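Local coordinates for putative riboflavin biosynthesis protein (Shewanella loihica, PDB 3KY8) that probably acts as a reductase of the RibD C-terminal (dihydrofolate reductase-like) family, though its own substrate and activity remain putative, at residues 71-76 against 131-136; 181-184 against 188-191. One frame throughout, in Å; residues are numbered along the deposited sequence.

Contact 1 (71-76 against 131-136). With SO4 (sulfate ion), chain E.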
# COMPACT_ATOMS: atom_id res chain seq x y z
N ARG A 71 -22.70 2.60 -0.64
CA ARG A 71 -23.68 1.63 -0.12
C ARG A 71 -23.02 0.37 0.41
O ARG A 71 -23.51 -0.20 1.36
CB ARG A 71 -24.78 1.28 -1.15
CG ARG A 71 -26.13 0.86 -0.51
CD ARG A 71 -27.34 0.82 -1.52
NE ARG A 71 -28.58 0.29 -0.92
N ASN A 72 -21.89 -0.06 -0.15
CA ASN A 72 -21.23 -1.23 0.37
C ASN A 72 -20.82 -1.06 1.83
O ASN A 72 -20.95 -2.01 2.58
CB ASN A 72 -19.98 -1.60 -0.41
CG ASN A 72 -20.29 -2.04 -1.82
OD1 ASN A 72 -19.64 -1.59 -2.77
ND2 ASN A 72 -21.28 -2.91 -1.98
N THR A 73 -20.29 0.12 2.19
CA THR A 73 -19.87 0.37 3.56
C THR A 73 -21.13 0.51 4.42
O THR A 73 -21.20 -0.06 5.51
CB THR A 73 -18.94 1.61 3.68
OG1 THR A 73 -17.79 1.41 2.85
CG2 THR A 73 -18.46 1.86 5.13
N LEU A 74 -22.14 1.24 3.93
CA LEU A 74 -23.35 1.43 4.70
C LEU A 74 -23.95 0.05 5.07
O LEU A 74 -24.26 -0.21 6.24
CB LEU A 74 -24.39 2.26 3.94
CG LEU A 74 -25.68 2.47 4.74
CD1 LEU A 74 -25.39 3.35 5.98
CD2 LEU A 74 -26.77 3.05 3.84
N ASP A 75 -24.06 -0.82 4.08
CA ASP A 75 -24.67 -2.14 4.30
C ASP A 75 -23.92 -2.97 5.34
O ASP A 75 -24.54 -3.77 6.05
CB ASP A 75 -24.82 -2.96 2.98
CG ASP A 75 -25.83 -2.35 2.01
OD1 ASP A 75 -26.61 -1.47 2.41
OD2 ASP A 75 -25.83 -2.75 0.82
N MSE A 76 -22.60 -2.78 5.43
CA MSE A 76 -21.81 -3.45 6.45
C MSE A 76 -21.89 -2.81 7.80
O MSE A 76 -21.68 -3.47 8.82
CB MSE A 76 -20.33 -3.54 6.05
CG MSE A 76 -20.11 -4.39 4.83
SE MSE A 76 -20.68 -6.27 5.08
CE MSE A 76 -19.14 -6.87 6.11
N TYR A 131 -15.60 13.58 5.44
CA TYR A 131 -14.88 12.32 5.65
C TYR A 131 -15.37 11.31 4.59
O TYR A 131 -16.47 10.78 4.67
CB TYR A 131 -15.11 11.89 7.11
CG TYR A 131 -14.72 10.48 7.49
CD1 TYR A 131 -13.76 9.75 6.79
CD2 TYR A 131 -15.27 9.90 8.64
CE1 TYR A 131 -13.43 8.48 7.16
CE2 TYR A 131 -14.91 8.63 9.03
CZ TYR A 131 -13.99 7.94 8.29
OH TYR A 131 -13.67 6.68 8.68
N ILE A 132 -14.54 11.10 3.57
CA ILE A 132 -14.89 10.25 2.45
C ILE A 132 -14.50 8.80 2.80
O ILE A 132 -13.31 8.52 3.08
CB ILE A 132 -14.17 10.68 1.15
CG1 ILE A 132 -14.28 12.20 0.92
CG2 ILE A 132 -14.74 9.93 -0.03
CD1 ILE A 132 -15.68 12.81 1.01
N ASP A 133 -15.48 7.89 2.79
CA ASP A 133 -15.26 6.51 3.23
C ASP A 133 -15.84 5.49 2.25
O ASP A 133 -16.83 5.74 1.60
CB ASP A 133 -15.85 6.27 4.62
CG ASP A 133 -15.27 5.01 5.30
OD1 ASP A 133 -14.08 4.67 5.08
OD2 ASP A 133 -16.01 4.39 6.08
N GLY A 134 -15.19 4.35 2.14
CA GLY A 134 -15.62 3.31 1.23
C GLY A 134 -14.68 3.29 0.04
O GLY A 134 -14.39 4.32 -0.52
N GLY A 135 -14.29 2.08 -0.36
CA GLY A 135 -13.37 1.86 -1.46
C GLY A 135 -13.82 2.38 -2.81
O GLY A 135 -13.07 3.07 -3.48
N VAL A 136 -15.05 2.05 -3.20
CA VAL A 136 -15.56 2.52 -4.47
C VAL A 136 -15.69 4.03 -4.44
O VAL A 136 -15.37 4.67 -5.41
CB VAL A 136 -16.87 1.81 -4.91
CG1 VAL A 136 -17.38 2.32 -6.33
CG2 VAL A 136 -16.64 0.29 -4.95
S SO4 E . -18.31 1.78 -1.07
O1 SO4 E . -17.35 0.80 -1.51
O2 SO4 E . -19.54 1.60 -1.80
O3 SO4 E . -17.84 3.11 -1.41
O4 SO4 E . -18.50 1.63 0.35
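Thr73 packs against Gly134, their CA atoms 5.7 Å apart, beside a sulfate ion. From CB, which itself rests near the sulfate, the threonine side chain splits two ways. OG1 donates a hydrogen bond of 2.6 Å to sulfate O4 and also lies 3.3 Å from Gly134 CA; CG2, anti to the backbone N, reaches the preceding residue, 3.6 Å from Asp133 OD2, the two side chains crossing at about a right angle. O4 is gripped twice by Thr73, because the backbone N also donates to it, at 3.0 Å. Asn72 N adds a weak bond to O2. From the far segment Val136 N reaches O1 at 3.1 Å with an N-H...O angle of 160°, and Thr137 OG1 supplies a further bond. No hydrogen bond joins the two segments directly; besides the van der Waals contacts of Thr73, their polar groups meet through the sulfate, probably from the crystallisation liquor. Gly134, at the N-cap position, has a positive phi of 106° and comes close to O4 through its CA. Two helix N-termini thus converge on one sulfate at the ends of parallel strands 66-70 and 129-133, an anion site consistent with the cofactor-phosphate pocket of dihydrofolate reductase-like folds.

Contact 2 (181-184 against 188-191); sequences EVVL and TQTT
Strands 181-183 and 188-191 run antiparallel but strongly twisted, their directions 135° apart, with Glu181 and Gln189 forming a hydrogen-bonded pair and Val182 and Thr188 the non-hydrogen-bonded pair next to it. The two bonds of the first pair differ in shape. Gln189 N meets Glu181 O at 2.9 Å almost in line with the carbonyl, whereas Glu181 N approaches Gln189 O at 3.1 Å with the donor tilted 31° out of the carbonyl plane. Glu181 O also receives a CA-H...O contact from Thr188.

Glu181 and Gln189 share one face of the sheet. The glutamine runs out extended, its CG anti to the backbone N (chi1 -174°), and both methyl groups of Val183 come to 4.1 Å from Gln189 CB, packing against the base of the chain; Val183 CG1 also lies 4.3 Å from Gln189 OE1. The amide NE2 is hydrogen-bonded to Thr153 OG1 and Thr55 O. The Glu181 chain is also extended beyond CG, and its CG passes 4.1 Å from Gln189 O; its carboxylate has a long, weak ion pair with Lys179. On the reverse face Val182 CG2 and Thr188 CG2 are only loosely apposed, at 4.5 Å, and both residues pack on Ser180 of the second subunit.

This is the turn end of the hairpin made by strands 173-183 and 187-194. Its chemistry implies a division of labour: main-chain bonds set the pairing, including that of strand 187-194 with 149-158, Gln189 NE2 adds a side-chain tie to Thr153 of that strand and to the loop at Thr55, and the Val182-Thr188 face contributes to the dimer interface.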
# COMPACT_ATOMS: atom_id res chain seq x y z
N GLU A 181 4.20 8.04 11.67
CA GLU A 181 4.62 7.55 12.96
C GLU A 181 4.15 6.14 13.17
O GLU A 181 3.20 5.71 12.54
CB GLU A 181 4.04 8.44 14.07
CG GLU A 181 2.55 8.40 14.18
CD GLU A 181 2.01 9.38 15.23
OE1 GLU A 181 2.55 9.39 16.35
OE2 GLU A 181 1.03 10.13 14.93
N VAL A 182 4.84 5.42 14.04
CA VAL A 182 4.40 4.12 14.49
C VAL A 182 3.41 4.38 15.64
O VAL A 182 3.72 5.12 16.56
CB VAL A 182 5.59 3.23 14.94
CG1 VAL A 182 5.09 1.89 15.50
CG2 VAL A 182 6.55 2.99 13.76
N VAL A 183 2.22 3.79 15.55
CA VAL A 183 1.18 3.86 16.57
C VAL A 183 0.94 2.43 17.07
O VAL A 183 1.09 1.47 16.32
CB VAL A 183 -0.13 4.48 16.01
CG1 VAL A 183 0.09 5.90 15.61
CG2 VAL A 183 -0.61 3.74 14.78
N LEU A 184 0.60 2.27 18.34
CA LEU A 184 0.29 0.94 18.95
C LEU A 184 1.41 -0.08 18.78
O LEU A 184 1.16 -1.30 18.76
CB LEU A 184 -1.02 0.34 18.39
CG LEU A 184 -2.30 1.13 18.70
CD1 LEU A 184 -3.53 0.65 17.92
CD2 LEU A 184 -2.55 1.06 20.17
N THR A 188 1.81 1.55 11.19
CA THR A 188 2.30 2.83 10.70
C THR A 188 1.08 3.61 10.37
O THR A 188 0.12 3.05 9.86
CB THR A 188 3.27 2.74 9.50
OG1 THR A 188 2.62 2.13 8.36
CG2 THR A 188 4.53 1.97 9.91
N GLN A 189 1.10 4.89 10.72
CA GLN A 189 0.06 5.83 10.37
C GLN A 189 0.70 7.03 9.67
O GLN A 189 1.46 7.77 10.28
CB GLN A 189 -0.74 6.27 11.59
CG GLN A 189 -1.96 7.15 11.24
CD GLN A 189 -2.88 7.41 12.42
OE1 GLN A 189 -2.59 8.27 13.26
NE2 GLN A 189 -4.01 6.72 12.46
N THR A 190 0.38 7.20 8.39
CA THR A 190 0.94 8.23 7.56
C THR A 190 -0.14 9.16 7.02
O THR A 190 -1.15 8.71 6.51
CB THR A 190 1.75 7.62 6.38
OG1 THR A 190 2.62 6.60 6.89
CG2 THR A 190 2.60 8.69 5.67
N THR A 191 0.15 10.46 7.08
CA THR A 191 -0.75 11.51 6.65
C THR A 191 -0.19 12.14 5.38
O THR A 191 0.91 12.69 5.37
CB THR A 191 -0.88 12.59 7.74
OG1 THR A 191 -1.33 11.98 8.96
CG2 THR A 191 -1.81 13.72 7.28

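How the contacts relate
Both contacts lie at the surface of the chain and reach the same mixed sheet, yet they share no strand or helix: their centres are about 23 Å apart and their nearest atoms about 10 Å. Contact 1 sits nearer the middle of the chain, about 7 Å from its centre, where two helices begin at the ends of parallel strands; contact 2 lies about 17 Å out, in the antiparallel hairpin that includes the edge strand 173-183. The chemistry follows this placing. The polar groups of contact 1 meet through a bound anion, with only slight direct packing, whereas the segments of contact 2 are joined directly by main-chain bonds. The second subunit touches contact 2 alone.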